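Local structure of succinyl-CoA ligase (ADP-forming) subunit alpha (Methanosaeta concilii, 6HXI) at residues V7-N12 with F149-T154; G180-A185 with G199-G204. The protein belongs to the succinyl-CoA synthetase superfamily, binds coenzyme A, and carries a CoA-ligase module and a helical citrate-synthase-like region within an eight-chain assembly. One frame throughout, in Å; residues are numbered along the deposited sequence.

Interaction 1: residues V7-N12 with F149-T154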
ATOM      1  N   VAL B   7      18.167 -58.775  12.392  1.00 66.31           N
ATOM      2  CA  VAL B   7      17.580 -57.838  11.425  1.00 64.83           C
ATOM      3  C   VAL B   7      17.892 -56.383  11.838  1.00 67.48           C
ATOM      4  O   VAL B   7      17.520 -55.949  12.938  1.00 66.41           O
ATOM      5  CB  VAL B   7      16.054 -58.047  11.210  1.00 69.18           C
ATOM      6  CG1 VAL B   7      15.496 -57.043  10.213  1.00 67.50           C
ATOM      7  CG2 VAL B   7      15.742 -59.464  10.755  1.00 71.16           C
ATOM      8  N   LEU B   8      18.551 -55.624  10.951  1.00 63.11           N
ATOM      9  CA  LEU B   8      18.804 -54.219  11.265  1.00 61.50           C
ATOM     10  C   LEU B   8      17.603 -53.436  10.765  1.00 61.94           C
ATOM     11  O   LEU B   8      16.925 -52.786  11.564  1.00 61.24           O
ATOM     12  CB  LEU B   8      20.105 -53.737  10.625  1.00 61.08           C
ATOM     13  CG  LEU B   8      20.991 -52.786  11.440  1.00 65.65           C
ATOM     14  CD1 LEU B   8      21.565 -53.465  12.681  1.00 66.53           C
ATOM     15  CD2 LEU B   8      22.144 -52.308  10.589  1.00 67.81           C
ATOM     16  N   PHE B   9      17.283 -53.583   9.456  1.00 57.30           N
ATOM     17  CA  PHE B   9      16.151 -52.922   8.802  1.00 55.85           C
ATOM     18  C   PHE B   9      15.344 -53.866   7.999  1.00 60.85           C
ATOM     19  O   PHE B   9      15.890 -54.748   7.343  1.00 62.51           O
ATOM     20  CB  PHE B   9      16.591 -51.835   7.825  1.00 55.66           C
ATOM     21  CG  PHE B   9      17.820 -51.077   8.205  1.00 55.84           C
ATOM     22  CD1 PHE B   9      17.808 -50.204   9.283  1.00 58.16           C
ATOM     23  CD2 PHE B   9      18.984 -51.198   7.461  1.00 59.21           C
ATOM     24  CE1 PHE B   9      18.952 -49.491   9.638  1.00 59.28           C
ATOM     25  CE2 PHE B   9      20.132 -50.488   7.815  1.00 61.98           C
ATOM     26  CZ  PHE B   9      20.111 -49.650   8.911  1.00 59.30           C
ATOM     27  N   ASP B  10      14.051 -53.603   7.943  1.00 56.80           N
ATOM     28  CA  ASP B  10      13.127 -54.352   7.114  1.00 57.78           C
ATOM     29  C   ASP B  10      12.196 -53.382   6.390  1.00 60.50           C
ATOM     30  O   ASP B  10      12.382 -52.155   6.445  1.00 57.44           O
ATOM     31  CB  ASP B  10      12.366 -55.429   7.924  1.00 61.79           C
ATOM     32  CG  ASP B  10      11.640 -54.953   9.175  1.00 76.70           C
ATOM     33  OD1 ASP B  10      10.934 -53.909   9.103  1.00 74.72           O
ATOM     34  OD2 ASP B  10      11.699 -55.673  10.206  1.00 89.22           O
ATOM     35  N   ILE B  11      11.195 -53.940   5.712  1.00 57.39           N
ATOM     36  CA  ILE B  11      10.214 -53.212   4.941  1.00 56.37           C
ATOM     37  C   ILE B  11       9.260 -52.421   5.858  1.00 58.56           C
ATOM     38  O   ILE B  11       8.521 -51.582   5.363  1.00 57.69           O
ATOM     39  CB  ILE B  11       9.522 -54.196   3.955  1.00 60.63           C
ATOM     40  CG1 ILE B  11       8.928 -53.441   2.748  1.00 61.27           C
ATOM     41  CG2 ILE B  11       8.504 -55.108   4.647  1.00 63.33           C
ATOM     42  CD1 ILE B  11       9.093 -54.117   1.372  1.00 70.71           C
ATOM     43  N   ASN B  12       9.295 -52.666   7.187  1.00 55.41           N
ATOM     44  CA  ASN B  12       8.455 -51.935   8.148  1.00 55.58           C
ATOM     45  C   ASN B  12       9.243 -50.896   8.970  1.00 56.35           C
ATOM     46  O   ASN B  12       8.657 -50.204   9.813  1.00 57.22           O
ATOM     47  CB  ASN B  12       7.674 -52.890   9.053  1.00 61.82           C
ATOM     48  CG  ASN B  12       6.761 -53.824   8.298  1.00 87.91           C
ATOM     49  OD1 ASN B  12       5.792 -53.401   7.654  1.00 80.83           O
ATOM     50  ND2 ASN B  12       7.074 -55.114   8.343  1.00 78.67           N
ATOM     51  N   PHE B 149      14.896 -50.969   2.932  1.00 45.61           N
ATOM     52  CA  PHE B 149      15.257 -49.670   3.515  1.00 42.91           C
ATOM     53  C   PHE B 149      16.636 -49.231   3.069  1.00 43.50           C
ATOM     54  O   PHE B 149      17.536 -50.064   2.935  1.00 39.24           O
ATOM     55  CB  PHE B 149      15.229 -49.761   5.071  1.00 43.86           C
ATOM     56  CG  PHE B 149      15.533 -48.497   5.840  1.00 42.25           C
ATOM     57  CD1 PHE B 149      14.522 -47.592   6.151  1.00 44.45           C
ATOM     58  CD2 PHE B 149      16.824 -48.221   6.277  1.00 41.17           C
ATOM     59  CE1 PHE B 149      14.803 -46.419   6.873  1.00 44.00           C
ATOM     60  CE2 PHE B 149      17.108 -47.035   6.981  1.00 43.46           C
ATOM     61  CZ  PHE B 149      16.095 -46.145   7.278  1.00 41.13           C
ATOM     62  N   ARG B 150      16.818 -47.909   2.921  1.00 40.31           N
ATOM     63  CA  ARG B 150      18.124 -47.338   2.606  1.00 40.11           C
ATOM     64  C   ARG B 150      18.459 -46.232   3.618  1.00 44.81           C
ATOM     65  O   ARG B 150      17.572 -45.460   4.013  1.00 42.40           O
ATOM     66  CB  ARG B 150      18.179 -46.825   1.151  1.00 39.02           C
ATOM     67  CG  ARG B 150      18.056 -45.320   1.000  1.00 55.66           C
ATOM     68  CD  ARG B 150      17.712 -44.884  -0.400  1.00 56.76           C
ATOM     69  NE  ARG B 150      18.909 -44.657  -1.178  1.00 47.15           N
ATOM     70  CZ  ARG B 150      18.934 -44.215  -2.422  1.00 59.76           C
ATOM     71  NH1 ARG B 150      20.079 -44.095  -3.059  1.00 47.51           N
ATOM     72  NH2 ARG B 150      17.802 -43.920  -3.055  1.00 45.25           N
ATOM     73  N   ILE B 151      19.734 -46.141   4.003  1.00 41.91           N
ATOM     74  CA  ILE B 151      20.189 -45.064   4.891  1.00 40.91           C
ATOM     75  C   ILE B 151      20.604 -43.885   4.011  1.00 42.84           C
ATOM     76  O   ILE B 151      21.588 -44.007   3.271  1.00 41.80           O
ATOM     77  CB  ILE B 151      21.334 -45.476   5.836  1.00 43.05           C
ATOM     78  CG1 ILE B 151      20.898 -46.583   6.796  1.00 44.66           C
ATOM     79  CG2 ILE B 151      21.837 -44.250   6.598  1.00 42.75           C
ATOM     80  CD1 ILE B 151      22.088 -47.389   7.371  1.00 58.72           C
ATOM     81  N   GLY B 152      19.859 -42.772   4.102  1.00 36.80           N
ATOM     82  CA  GLY B 152      20.146 -41.534   3.380  1.00 35.98           C
ATOM     83  C   GLY B 152      20.490 -41.696   1.915  1.00 41.79           C
ATOM     84  O   GLY B 152      19.684 -42.185   1.119  1.00 42.57           O
ATOM     85  N   ASN B 153      21.725 -41.343   1.567  1.00 39.16           N
ATOM     86  CA  ASN B 153      22.227 -41.392   0.187  1.00 38.40           C
ATOM     87  C   ASN B 153      22.784 -42.739  -0.252  1.00 43.15           C
ATOM     88  O   ASN B 153      23.260 -42.843  -1.387  1.00 42.83           O
ATOM     89  CB  ASN B 153      23.284 -40.324  -0.011  1.00 34.63           C
ATOM     90  CG  ASN B 153      22.741 -38.917   0.138  1.00 49.58           C
ATOM     91  OD1 ASN B 153      21.842 -38.506  -0.574  1.00 41.75           O
ATOM     92  ND2 ASN B 153      23.349 -38.123   1.013  1.00 39.42           N
ATOM     93  N   THR B 154      22.746 -43.769   0.616  1.00 39.67           N
ATOM     94  CA  THR B 154      23.304 -45.082   0.248  1.00 39.24           C
ATOM     95  C   THR B 154      22.755 -45.588  -1.076  1.00 44.77           C
ATOM     96  O   THR B 154      21.535 -45.679  -1.244  1.00 42.39           O
ATOM     97  CB  THR B 154      23.111 -46.090   1.352  1.00 38.40           C
ATOM     98  OG1 THR B 154      23.658 -45.549   2.545  1.00 34.68           O
ATOM     99  CG2 THR B 154      23.757 -47.434   1.039  1.00 42.27           C
TER
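Phe-9 and Phe-149 form an oblique aromatic pair that ties the loop leading into strand 15-18, the central strand of a Rossmann-like sheet, to edge strand 149-150 of the second sheet. Their centroids lie 4.8 Å apart and their planes meet at 35°. Phe-149 has CG anti to its own backbone N (chi1 -178°), and this carries CD2 over one face of the Phe-9 ring, displaced toward the rim and 3.6 Å from Phe-9 CG. Leu-8 CB covers the centre of the opposite face, so the ring is held between its chain neighbour and the strand. Val-83 touches both phenylalanines, and Ile-108 adds to the packing on Phe-9.

The aliphatic part comes from Ile-151, whose side chain runs at about a right angle to Phe-9 and brings CD1 to 3.4 Å from Phe-9 CZ.

Polar bonds shape each segment separately. An Asx turn closes the first, with Asn-12 N giving a hydrogen bond to Asp-10 OD1 (2.8 Å). In the second, Arg-150 grips Thr-154 O side-on through NE and NH1, this being the carbonyl of the last residue of a type II' turn from Ile-151 to Thr-154. Ile-151 O takes two donors there: Thr-154 N at 2.9 Å and Thr-154 OG1 at 2.7 Å, the latter lying in the carbonyl plane.

Interaction 2: residues G180-A185 with G199-G204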
ATOM      1  N   GLY B 180      31.878 -45.190  -0.717  1.00 42.37           N
ATOM      2  CA  GLY B 180      31.894 -45.208  -2.183  1.00 42.31           C
ATOM      3  C   GLY B 180      32.125 -46.602  -2.749  1.00 46.77           C
ATOM      4  O   GLY B 180      31.520 -46.994  -3.761  1.00 45.52           O
ATOM      5  N   MET B 181      32.987 -47.375  -2.057  1.00 41.70           N
ATOM      6  CA  MET B 181      33.284 -48.749  -2.436  1.00 42.26           C
ATOM      7  C   MET B 181      32.138 -49.674  -2.120  1.00 45.53           C
ATOM      8  O   MET B 181      32.020 -50.704  -2.765  1.00 47.02           O
ATOM      9  CB  MET B 181      34.604 -49.225  -1.845  1.00 45.39           C
ATOM     10  CG  MET B 181      35.819 -48.559  -2.482  1.00 49.91           C
ATOM     11  SD  MET B 181      35.783 -48.396  -4.293  1.00 54.01           S
ATOM     12  CE  MET B 181      35.659 -50.055  -4.781  1.00 52.30           C
ATOM     13  N   LEU B 182      31.243 -49.277  -1.181  1.00 41.64           N
ATOM     14  CA  LEU B 182      30.015 -50.025  -0.861  1.00 41.39           C
ATOM     15  C   LEU B 182      29.099 -49.973  -2.104  1.00 42.68           C
ATOM     16  O   LEU B 182      28.490 -50.976  -2.459  1.00 41.95           O
ATOM     17  CB  LEU B 182      29.310 -49.421   0.388  1.00 40.29           C
ATOM     18  CG  LEU B 182      27.906 -49.926   0.767  1.00 44.43           C
ATOM     19  CD1 LEU B 182      27.978 -51.225   1.521  1.00 45.77           C
ATOM     20  CD2 LEU B 182      27.193 -48.912   1.637  1.00 43.84           C
ATOM     21  N   ASN B 183      29.084 -48.832  -2.794  1.00 40.24           N
ATOM     22  CA  ASN B 183      28.262 -48.666  -3.989  1.00 40.81           C
ATOM     23  C   ASN B 183      28.839 -49.399  -5.179  1.00 45.80           C
ATOM     24  O   ASN B 183      28.089 -50.002  -5.942  1.00 44.88           O
ATOM     25  CB  ASN B 183      27.973 -47.200  -4.293  1.00 36.84           C
ATOM     26  CG  ASN B 183      26.786 -47.000  -5.196  1.00 54.38           C
ATOM     27  OD1 ASN B 183      25.929 -47.880  -5.339  1.00 46.61           O
ATOM     28  ND2 ASN B 183      26.698 -45.828  -5.815  1.00 39.74           N
ATOM     29  N   GLU B 184      30.168 -49.376  -5.328  1.00 45.37           N
ATOM     30  CA  GLU B 184      30.862 -50.135  -6.369  1.00 45.79           C
ATOM     31  C   GLU B 184      30.645 -51.640  -6.097  1.00 51.11           C
ATOM     32  O   GLU B 184      30.360 -52.389  -7.033  1.00 52.96           O
ATOM     33  CB  GLU B 184      32.364 -49.788  -6.412  1.00 46.98           C
ATOM     34  CG  GLU B 184      33.064 -50.230  -7.691  1.00 51.72           C
ATOM     35  CD  GLU B 184      32.581 -49.553  -8.963  1.00 65.16           C
ATOM     36  OE1 GLU B 184      32.385 -50.262  -9.976  1.00 57.04           O
ATOM     37  OE2 GLU B 184      32.355 -48.323  -8.936  1.00 62.41           O
ATOM     38  N   ALA B 185      30.727 -52.059  -4.817  1.00 47.83           N
ATOM     39  CA  ALA B 185      30.512 -53.462  -4.413  1.00 50.14           C
ATOM     40  C   ALA B 185      29.095 -53.926  -4.740  1.00 52.30           C
ATOM     41  O   ALA B 185      28.939 -55.036  -5.204  1.00 51.90           O
ATOM     42  CB  ALA B 185      30.795 -53.647  -2.933  1.00 50.99           C
ATOM     43  N   GLY B 199      23.722 -54.607   2.884  1.00 45.04           N
ATOM     44  CA  GLY B 199      25.068 -54.053   2.772  1.00 44.51           C
ATOM     45  C   GLY B 199      25.298 -52.939   3.773  1.00 45.98           C
ATOM     46  O   GLY B 199      24.416 -52.101   3.953  1.00 42.47           O
ATOM     47  N   VAL B 200      26.461 -52.916   4.443  1.00 42.45           N
ATOM     48  CA  VAL B 200      26.767 -51.878   5.445  1.00 42.27           C
ATOM     49  C   VAL B 200      28.200 -51.354   5.274  1.00 45.03           C
ATOM     50  O   VAL B 200      29.118 -52.151   5.079  1.00 43.60           O
ATOM     51  CB  VAL B 200      26.524 -52.369   6.924  1.00 48.13           C
ATOM     52  CG1 VAL B 200      27.024 -51.352   7.957  1.00 48.19           C
ATOM     53  CG2 VAL B 200      25.056 -52.701   7.185  1.00 48.18           C
ATOM     54  N   ALA B 201      28.388 -50.018   5.355  1.00 39.21           N
ATOM     55  CA  ALA B 201      29.720 -49.445   5.364  1.00 38.64           C
ATOM     56  C   ALA B 201      29.926 -48.939   6.817  1.00 44.77           C
ATOM     57  O   ALA B 201      29.115 -48.145   7.312  1.00 43.02           O
ATOM     58  CB  ALA B 201      29.835 -48.312   4.363  1.00 38.14           C
ATOM     59  N   ILE B 202      30.943 -49.444   7.521  1.00 40.10           N
ATOM     60  CA  ILE B 202      31.159 -49.037   8.921  1.00 40.08           C
ATOM     61  C   ILE B 202      31.896 -47.676   9.057  1.00 42.41           C
ATOM     62  O   ILE B 202      32.018 -47.158  10.172  1.00 40.21           O
ATOM     63  CB  ILE B 202      31.840 -50.151   9.767  1.00 44.26           C
ATOM     64  CG1 ILE B 202      33.246 -50.515   9.228  1.00 45.65           C
ATOM     65  CG2 ILE B 202      30.938 -51.376   9.885  1.00 45.62           C
ATOM     66  CD1 ILE B 202      34.269 -50.923  10.330  1.00 44.96           C
ATOM     67  N   GLY B 203      32.351 -47.118   7.926  1.00 38.53           N
ATOM     68  CA  GLY B 203      33.113 -45.873   7.878  1.00 37.82           C
ATOM     69  C   GLY B 203      34.595 -46.183   7.910  1.00 46.00           C
ATOM     70  O   GLY B 203      34.984 -47.321   8.188  1.00 47.66           O
ATOM     71  N   GLY B 204      35.419 -45.184   7.636  1.00 43.49           N
ATOM     72  CA  GLY B 204      36.868 -45.353   7.616  1.00 44.44           C
ATOM     73  C   GLY B 204      37.621 -44.840   8.828  1.00 48.18           C
ATOM     74  O   GLY B 204      38.846 -44.702   8.791  1.00 50.14           O
TER
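Helix 180-185 runs nearly antiparallel to strand 199-201, with an angle of 158° between their directions and 8.5 Å at the closest approach of the axes; Leu-182 and Ala-201 are the nearest pair, their CA atoms 6.3 Å apart. This is the packing inside a beta-alpha-beta crossover, in which helix 179-192 connects strand 172-176 to its parallel neighbour 196-201 and lies against the sheet face between them.

Leu-182 supplies the helix side of the contact, and its two methyl branches have different targets. With CG anti to the backbone N (chi1 171°), the side chain reaches across to the strand and spreads along it. CD1 rests on main chain, 3.7 Å from Val-200 N and 3.9 Å from Gly-199 C; Gly-199 has no side chain between the methyl and the peptide. Phe-174 and Ser-176 of the adjoining strand also touch Leu-182, so the leucine spans both strands of the unit.

The alternation of the strand separates its two faces: Ala-201 points to the helix, whereas the CB of Val-200 points away from it and the side chain packs on His-215 and Tyr-219 of helix 212-221. The side chain of Ala-201 is about 6 Å from bound coenzyme A, and its carbonyl accepts a hydrogen bond from Thr-140, a residue of the coenzyme pocket. The contact as a whole is van der Waals packing among four buried residues, methyl on peptide at CD1 and methyl on methyl at the other branch, where Leu-182 CD2 lies 3.8 Å from Ala-201 CB.

How the interactions relate
The two contacts follow one another along the chain, interaction 1 closing at Thr-154 before interaction 2 opens at Gly-180, and their centres lie 14 Å apart. Both reach the same six-stranded mixed sheet: interaction 1 at its edge strand 149-150, interaction 2 at strand 196-201, with strand 143-145 between them. They are joined by Thr-154 CG2, which packs 3.8 Å from Leu-182 CD2, and by the backbone turn that carries both Ile-151 and Thr-154. Interaction 1 joins the two sheets, and interaction 2 packs a crossover helix on the second sheet. The side chains of Ile-151 and Ala-201 lie about 10 Å and about 6 Å from a bound coenzyme A.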